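Local coordinates for Lactamase_B domain-containing protein (Pontibacter korlensis, PDB 6XFR) that probably hydrolyses beta-lactam antibiotics to substituted beta-amino acids, using zinc ions bound in the active site of a class B1 metallo-beta-lactamase, at residues G35-T40 with A44-T49; E58-I63 with Q69-C74. All coordinates share one frame; numbering follows the deposited sequence.

Contact 1 (G35-T40 with A44-T49)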
ATOM      1  N   GLY B  35     -12.299   0.426   2.899  1.00 23.45           N
ATOM      2  CA  GLY B  35     -12.652  -0.639   3.817  1.00 22.01           C
ATOM      3  C   GLY B  35     -11.825  -1.872   3.489  1.00 25.21           C
ATOM      4  O   GLY B  35     -11.007  -1.861   2.568  1.00 24.80           O
ATOM      5  N   LEU B  36     -12.074  -2.941   4.242  1.00 31.26           N
ATOM      6  CA  LEU B  36     -11.441  -4.233   3.993  1.00 24.85           C
ATOM      7  C   LEU B  36     -12.476  -5.269   3.585  1.00 30.21           C
ATOM      8  O   LEU B  36     -13.636  -5.236   4.020  1.00 24.26           O
ATOM      9  CB  LEU B  36     -10.727  -4.774   5.223  1.00 23.91           C
ATOM     10  CG  LEU B  36      -9.448  -4.131   5.711  1.00 26.94           C
ATOM     11  CD1 LEU B  36      -8.820  -5.030   6.799  1.00 22.07           C
ATOM     12  CD2 LEU B  36      -8.516  -3.936   4.539  1.00 26.95           C
ATOM     13  N   ILE B  37     -12.025  -6.201   2.751  1.00 33.64           N
ATOM     14  CA  ILE B  37     -12.686  -7.487   2.550  1.00 32.91           C
ATOM     15  C   ILE B  37     -11.689  -8.549   2.965  1.00 31.81           C
ATOM     16  O   ILE B  37     -10.506  -8.448   2.636  1.00 31.87           O
ATOM     17  CB  ILE B  37     -13.125  -7.708   1.093  1.00 35.10           C
ATOM     18  CG1 ILE B  37     -13.591  -6.402   0.456  1.00 30.10           C
ATOM     19  CG2 ILE B  37     -14.170  -8.820   1.020  1.00 37.25           C
ATOM     20  CD1 ILE B  37     -13.859  -6.523  -1.002  1.00 27.07           C
ATOM     21  N   VAL B  38     -12.146  -9.511   3.753  1.00 27.45           N
ATOM     22  CA  VAL B  38     -11.342 -10.657   4.153  1.00 25.42           C
ATOM     23  C   VAL B  38     -12.038 -11.942   3.728  1.00 35.99           C
ATOM     24  O   VAL B  38     -13.211 -12.169   4.057  1.00 41.60           O
ATOM     25  CB  VAL B  38     -11.032 -10.624   5.656  1.00 22.46           C
ATOM     26  CG1 VAL B  38     -10.121 -11.785   6.015  1.00 23.99           C
ATOM     27  CG2 VAL B  38     -10.315  -9.315   5.943  1.00 32.22           C
ATOM     28  N   SER B  39     -11.304 -12.772   2.993  1.00 27.82           N
ATOM     29  CA  SER B  39     -11.805 -14.052   2.517  1.00 29.47           C
ATOM     30  C   SER B  39     -11.398 -15.143   3.495  1.00 25.63           C
ATOM     31  O   SER B  39     -10.263 -15.153   3.975  1.00 30.50           O
ATOM     32  CB  SER B  39     -11.274 -14.359   1.113  1.00 31.46           C
ATOM     33  OG  SER B  39     -11.976 -15.459   0.551  1.00 38.18           O
ATOM     34  N   THR B  40     -12.338 -16.016   3.840  1.00 27.53           N
ATOM     35  CA  THR B  40     -12.072 -17.117   4.764  1.00 30.15           C
ATOM     36  C   THR B  40     -12.559 -18.390   4.108  1.00 32.06           C
ATOM     37  O   THR B  40     -13.150 -18.367   3.024  1.00 31.51           O
ATOM     38  CB  THR B  40     -12.719 -16.935   6.164  1.00 31.92           C
ATOM     39  OG1 THR B  40     -14.077 -17.366   6.140  1.00 33.56           O
ATOM     40  CG2 THR B  40     -12.688 -15.481   6.618  1.00 30.13           C
ATOM     41  N   ALA B  44     -16.975 -14.491   3.505  1.00 41.66           N
ATOM     42  CA  ALA B  44     -16.227 -13.245   3.480  1.00 36.68           C
ATOM     43  C   ALA B  44     -16.672 -12.327   4.607  1.00 36.49           C
ATOM     44  O   ALA B  44     -17.834 -12.328   5.023  1.00 39.98           O
ATOM     45  CB  ALA B  44     -16.365 -12.535   2.126  1.00 26.95           C
ATOM     46  N   VAL B  45     -15.721 -11.568   5.121  1.00 34.43           N
ATOM     47  CA  VAL B  45     -15.998 -10.561   6.129  1.00 28.08           C
ATOM     48  C   VAL B  45     -15.811  -9.191   5.517  1.00 24.89           C
ATOM     49  O   VAL B  45     -14.871  -8.958   4.748  1.00 26.07           O
ATOM     50  CB  VAL B  45     -15.128 -10.720   7.376  1.00 27.40           C
ATOM     51  CG1 VAL B  45     -15.260  -9.484   8.247  1.00 28.03           C
ATOM     52  CG2 VAL B  45     -15.570 -11.947   8.088  1.00 30.30           C
ATOM     53  N   LEU B  46     -16.728  -8.301   5.858  1.00 26.15           N
ATOM     54  CA  LEU B  46     -16.789  -6.944   5.353  1.00 28.79           C
ATOM     55  C   LEU B  46     -16.452  -6.018   6.508  1.00 25.82           C
ATOM     56  O   LEU B  46     -17.095  -6.077   7.558  1.00 36.28           O
ATOM     57  CB  LEU B  46     -18.187  -6.653   4.818  1.00 35.75           C
ATOM     58  CG  LEU B  46     -18.275  -5.680   3.682  1.00 33.04           C
ATOM     59  CD1 LEU B  46     -17.146  -6.002   2.725  1.00 25.12           C
ATOM     60  CD2 LEU B  46     -19.616  -5.886   3.062  1.00 31.86           C
ATOM     61  N   ILE B  47     -15.383  -5.264   6.371  1.00 32.17           N
ATOM     62  CA  ILE B  47     -15.049  -4.220   7.329  1.00 40.66           C
ATOM     63  C   ILE B  47     -15.327  -2.901   6.626  1.00 43.56           C
ATOM     64  O   ILE B  47     -14.573  -2.498   5.728  1.00 43.07           O
ATOM     65  CB  ILE B  47     -13.603  -4.322   7.837  1.00 39.51           C
ATOM     66  CG1 ILE B  47     -13.334  -5.726   8.381  1.00 30.56           C
ATOM     67  CG2 ILE B  47     -13.348  -3.271   8.920  1.00 39.34           C
ATOM     68  CD1 ILE B  47     -14.244  -6.122   9.457  1.00 27.72           C
ATOM     69  N   ASP B  48     -16.405  -2.235   7.059  1.00 42.09           N
ATOM     70  CA  ASP B  48     -16.962  -1.053   6.413  1.00 49.20           C
ATOM     71  C   ASP B  48     -17.807  -1.404   5.196  1.00 49.19           C
ATOM     72  O   ASP B  48     -17.508  -2.355   4.461  1.00 48.10           O
ATOM     73  CB  ASP B  48     -15.878  -0.072   5.982  1.00 51.79           C
ATOM     74  CG  ASP B  48     -15.390   0.768   7.125  1.00 68.08           C
ATOM     75  OD1 ASP B  48     -14.457   1.570   6.901  1.00 74.29           O
ATOM     76  OD2 ASP B  48     -15.932   0.609   8.251  1.00 76.83           O
ATOM     77  N   THR B  49     -18.878  -0.642   5.001  1.00 46.47           N
ATOM     78  CA  THR B  49     -19.667  -0.690   3.791  1.00 47.49           C
ATOM     79  C   THR B  49     -19.042   0.263   2.784  1.00 45.80           C
ATOM     80  O   THR B  49     -18.137   1.029   3.104  1.00 49.69           O
ATOM     81  CB  THR B  49     -21.111  -0.289   4.099  1.00 47.80           C
ATOM     82  OG1 THR B  49     -21.110   1.043   4.648  1.00 44.37           O
ATOM     83  CG2 THR B  49     -21.748  -1.252   5.096  1.00 41.03           C
TER

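Contact 2 (E58-I63 with Q69-C74)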
ATOM      1  N   GLU B  58     -22.073  -2.362  -5.818  1.00 50.98           N
ATOM      2  CA  GLU B  58     -20.880  -2.761  -6.571  1.00 46.58           C
ATOM      3  C   GLU B  58     -19.993  -3.687  -5.752  1.00 38.17           C
ATOM      4  O   GLU B  58     -19.532  -4.723  -6.244  1.00 37.94           O
ATOM      5  CB  GLU B  58     -20.107  -1.523  -7.036  1.00 50.01           C
ATOM      6  CG  GLU B  58     -20.770  -0.782  -8.191  1.00 64.03           C
ATOM      7  CD  GLU B  58     -20.070   0.531  -8.585  1.00 75.74           C
ATOM      8  OE1 GLU B  58     -20.449   1.126  -9.619  1.00 82.57           O
ATOM      9  OE2 GLU B  58     -19.146   0.971  -7.869  1.00 77.83           O
ATOM     10  N   LEU B  59     -19.716  -3.308  -4.506  1.00 34.92           N
ATOM     11  CA  LEU B  59     -18.906  -4.146  -3.636  1.00 32.90           C
ATOM     12  C   LEU B  59     -19.514  -5.539  -3.503  1.00 32.96           C
ATOM     13  O   LEU B  59     -18.825  -6.550  -3.657  1.00 34.17           O
ATOM     14  CB  LEU B  59     -18.743  -3.462  -2.273  1.00 34.77           C
ATOM     15  CG  LEU B  59     -17.981  -4.123  -1.113  1.00 36.20           C
ATOM     16  CD1 LEU B  59     -16.699  -4.741  -1.588  1.00 43.80           C
ATOM     17  CD2 LEU B  59     -17.688  -3.086  -0.063  1.00 32.00           C
ATOM     18  N   LEU B  60     -20.808  -5.626  -3.235  1.00 34.88           N
ATOM     19  CA  LEU B  60     -21.415  -6.950  -3.169  1.00 43.38           C
ATOM     20  C   LEU B  60     -21.251  -7.686  -4.496  1.00 44.45           C
ATOM     21  O   LEU B  60     -20.762  -8.820  -4.530  1.00 48.67           O
ATOM     22  CB  LEU B  60     -22.884  -6.841  -2.750  1.00 35.31           C
ATOM     23  CG  LEU B  60     -23.021  -6.333  -1.299  1.00 33.50           C
ATOM     24  CD1 LEU B  60     -24.454  -5.978  -0.932  1.00 35.25           C
ATOM     25  CD2 LEU B  60     -22.419  -7.283  -0.292  1.00 32.01           C
ATOM     26  N   THR B  61     -21.578  -7.034  -5.609  1.00 38.31           N
ATOM     27  CA  THR B  61     -21.432  -7.708  -6.895  1.00 44.17           C
ATOM     28  C   THR B  61     -19.995  -8.183  -7.103  1.00 47.91           C
ATOM     29  O   THR B  61     -19.757  -9.305  -7.560  1.00 50.78           O
ATOM     30  CB  THR B  61     -21.884  -6.787  -8.036  1.00 43.61           C
ATOM     31  OG1 THR B  61     -23.178  -6.252  -7.724  1.00 44.73           O
ATOM     32  CG2 THR B  61     -21.966  -7.540  -9.328  1.00 46.68           C
ATOM     33  N   TRP B  62     -19.017  -7.362  -6.734  1.00 46.61           N
ATOM     34  CA  TRP B  62     -17.629  -7.786  -6.867  1.00 42.91           C
ATOM     35  C   TRP B  62     -17.356  -9.057  -6.073  1.00 37.22           C
ATOM     36  O   TRP B  62     -16.796 -10.025  -6.602  1.00 38.47           O
ATOM     37  CB  TRP B  62     -16.703  -6.665  -6.408  1.00 40.43           C
ATOM     38  CG  TRP B  62     -15.272  -6.997  -6.656  1.00 41.80           C
ATOM     39  CD1 TRP B  62     -14.552  -6.740  -7.786  1.00 41.36           C
ATOM     40  CD2 TRP B  62     -14.391  -7.675  -5.762  1.00 38.24           C
ATOM     41  NE1 TRP B  62     -13.264  -7.211  -7.649  1.00 42.22           N
ATOM     42  CE2 TRP B  62     -13.135  -7.785  -6.414  1.00 40.00           C
ATOM     43  CE3 TRP B  62     -14.534  -8.190  -4.471  1.00 40.66           C
ATOM     44  CZ2 TRP B  62     -12.035  -8.394  -5.829  1.00 40.49           C
ATOM     45  CZ3 TRP B  62     -13.438  -8.798  -3.880  1.00 53.29           C
ATOM     46  CH2 TRP B  62     -12.192  -8.891  -4.566  1.00 52.02           C
ATOM     47  N   ILE B  63     -17.740  -9.063  -4.790  1.00 43.71           N
ATOM     48  CA  ILE B  63     -17.484 -10.208  -3.915  1.00 42.96           C
ATOM     49  C   ILE B  63     -18.068 -11.476  -4.514  1.00 46.31           C
ATOM     50  O   ILE B  63     -17.438 -12.540  -4.476  1.00 45.92           O
ATOM     51  CB  ILE B  63     -18.036  -9.940  -2.497  1.00 32.63           C
ATOM     52  CG1 ILE B  63     -17.029  -9.114  -1.704  1.00 31.36           C
ATOM     53  CG2 ILE B  63     -18.287 -11.231  -1.754  1.00 32.82           C
ATOM     54  CD1 ILE B  63     -17.637  -8.222  -0.703  1.00 29.90           C
ATOM     55  N   GLN B  69     -18.274 -16.276  -2.886  1.00 39.60           N
ATOM     56  CA  GLN B  69     -18.738 -16.732  -1.574  1.00 40.22           C
ATOM     57  C   GLN B  69     -19.618 -15.661  -0.930  1.00 45.60           C
ATOM     58  O   GLN B  69     -19.510 -14.476  -1.279  1.00 42.61           O
ATOM     59  CB  GLN B  69     -17.565 -17.093  -0.642  1.00 35.58           C
ATOM     60  CG  GLN B  69     -16.841 -15.915  -0.000  1.00 36.42           C
ATOM     61  CD  GLN B  69     -15.438 -16.253   0.525  1.00 39.70           C
ATOM     62  OE1 GLN B  69     -14.568 -15.379   0.598  1.00 35.52           O
ATOM     63  NE2 GLN B  69     -15.219 -17.523   0.899  1.00 38.22           N
ATOM     64  N   PRO B  70     -20.531 -16.044  -0.034  1.00 40.16           N
ATOM     65  CA  PRO B  70     -21.358 -15.042   0.642  1.00 34.93           C
ATOM     66  C   PRO B  70     -20.586 -14.261   1.698  1.00 33.07           C
ATOM     67  O   PRO B  70     -19.601 -14.736   2.274  1.00 31.49           O
ATOM     68  CB  PRO B  70     -22.477 -15.878   1.279  1.00 32.91           C
ATOM     69  CG  PRO B  70     -21.916 -17.221   1.421  1.00 36.94           C
ATOM     70  CD  PRO B  70     -21.012 -17.411   0.237  1.00 42.27           C
ATOM     71  N   VAL B  71     -21.105 -13.060   1.987  1.00 31.16           N
ATOM     72  CA  VAL B  71     -20.593 -12.202   3.052  1.00 30.25           C
ATOM     73  C   VAL B  71     -21.267 -12.657   4.339  1.00 31.11           C
ATOM     74  O   VAL B  71     -22.494 -12.623   4.449  1.00 31.64           O
ATOM     75  CB  VAL B  71     -20.889 -10.712   2.784  1.00 26.69           C
ATOM     76  CG1 VAL B  71     -20.336  -9.820   3.910  1.00 24.76           C
ATOM     77  CG2 VAL B  71     -20.347 -10.258   1.449  1.00 27.87           C
ATOM     78  N   LYS B  72     -20.474 -13.118   5.299  1.00 24.69           N
ATOM     79  CA  LYS B  72     -21.066 -13.633   6.522  1.00 29.66           C
ATOM     80  C   LYS B  72     -21.479 -12.506   7.452  1.00 36.82           C
ATOM     81  O   LYS B  72     -22.469 -12.636   8.183  1.00 41.31           O
ATOM     82  CB  LYS B  72     -20.086 -14.571   7.242  1.00 25.22           C
ATOM     83  CG  LYS B  72     -19.767 -15.860   6.482  1.00 26.74           C
ATOM     84  CD  LYS B  72     -20.958 -16.301   5.654  1.00 29.70           C
ATOM     85  CE  LYS B  72     -21.258 -17.747   5.921  1.00 34.29           C
ATOM     86  NZ  LYS B  72     -22.717 -18.000   5.740  1.00 42.98           N
ATOM     87  N   VAL B  73     -20.751 -11.390   7.426  1.00 28.46           N
ATOM     88  CA  VAL B  73     -20.945 -10.349   8.425  1.00 27.31           C
ATOM     89  C   VAL B  73     -20.281  -9.071   7.932  1.00 32.80           C
ATOM     90  O   VAL B  73     -19.296  -9.102   7.187  1.00 32.50           O
ATOM     91  CB  VAL B  73     -20.376 -10.798   9.795  1.00 23.84           C
ATOM     92  CG1 VAL B  73     -18.843 -10.660   9.773  1.00 22.23           C
ATOM     93  CG2 VAL B  73     -20.963  -9.973  10.921  1.00 21.94           C
ATOM     94  N   CYS B  74     -20.785  -7.949   8.393  1.00 31.93           N
ATOM     95  CA  CYS B  74     -20.211  -6.668   8.045  1.00 33.97           C
ATOM     96  C   CYS B  74     -20.053  -5.861   9.322  1.00 38.46           C
ATOM     97  O   CYS B  74     -20.969  -5.793  10.151  1.00 28.70           O
ATOM     98  CB  CYS B  74     -21.128  -5.956   7.045  1.00 36.24           C
ATOM     99  SG  CYS B  74     -20.870  -4.185   6.817  1.00 45.27           S
TER

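Contact 1 (G35-T40 with A44-T49)
Leu36 and Val38 pair with Ile47 and Val45 as strand 35-40 runs antiparallel to strand 44-47, the axes approaching to 4.7 Å at 165°. This is a beta hairpin of the metallo-beta-lactamase fold. Each of these two pairs is closed by reciprocal N-H to C=O bonds, with Val45 N lying 2.8 Å from Val38 O. The intervening pair, Ile37 with Leu46, is non-hydrogen-bonded, and here Ile37 CA donates a C-H contact to Val45 O.

On the face of Leu36, Val38, Val45 and Ile47, the side chains meet close to the backbone: Leu36 CB is 3.9 Å from Ile47 CB, and Val38 CB is 4.4 Å from Val45 CB. On the face of Ile37 and Leu46, Leu46 leans toward strand 35-40, with CD1 4.2 Å from Ile37 CG1 and 3.8 Å from Leu36 O. Helix 53-67 covers this side through Leu59, Trp62 and Ile63, which meet Ile37.

Past the strand, Asp48 lies close to the zinc site, its side chain about 6 Å at the nearest from that of the zinc ligand His78, consistent with a second-shell place. Its OD1 forms a salt bridge with Lys83, while its CB sits 3.9 Å from Gly35 CA.

Contact 2 (E58-I63 with Q69-C74)
Ile63 and Leu60, one turn apart on helix 53-67, meet Val71 at the start of strand 71-75, and the interaction between them is apolar. Both side chains converge on a single methyl group, Val71 CG2, and each crosses the valine side chain at about a right angle. Ile63 provides two branch ends, with CG2 at 3.9 Å and CD1 at 4.0 Å from Val71 CG2. Leu60 adds CD2, also 4.0 Å from that methyl. The placing of this methyl follows from the valine torsion: CG1 is anti to the backbone N (chi1 180°), which leaves CG2 beside that N and turned to the helix. Val71 is also touched by Val95 and by Leu46 of strand 43-47.

One approach involves the main chain. Ile63 CG2, anti to its own backbone N, packs at 3.5 Å against the carbonyl oxygen Gln69 O, a van der Waals approach between the helix and the loop leading into the strand.

Polar bonding is absent between the two segments. The amide of Gln69 is occupied by strand 30-40 instead, with OE1 hydrogen-bonded to Ser39 OG and NE2 to Thr40 O. Within the helix, Ile63 N bonds to Leu59 O, the regular i to i-4 bond; the three-residue spacing puts Leu60 and Ile63 on a common side.

Helix and strand belong to a beta-alpha-beta crossover, in which helix 53-67 links the parallel neighbours 43-47 and 71-75 and lies against one face of their sheet, as in the alpha-beta-beta-alpha sandwich of metallo-beta-lactamases.

In the fold
Contacts 1 and 2 follow each other along the chain, with centres 8 Å apart, and involve the same N-terminal sheet: contact 1 pairs two interior strands, and contact 2 packs helix 53-67 on the outermost strand 71-75. Contact 1 is the deeper, 9 Å from the chain centre against 15 Å, and reaches the surroundings of the zinc site; contact 2 is also buried but lies away from the annotated sites. Backbone hydrogen bonds dominate the hairpin, whereas 58-63 meets 69-74 through apolar packing, with one approach to a backbone carbonyl and no hydrogen bond. The two meet directly: Ala44 O is 2.8 Å from Lys72 N, a probable bond between parallel strands, and Thr49 CG2 packs on Cys74 SG.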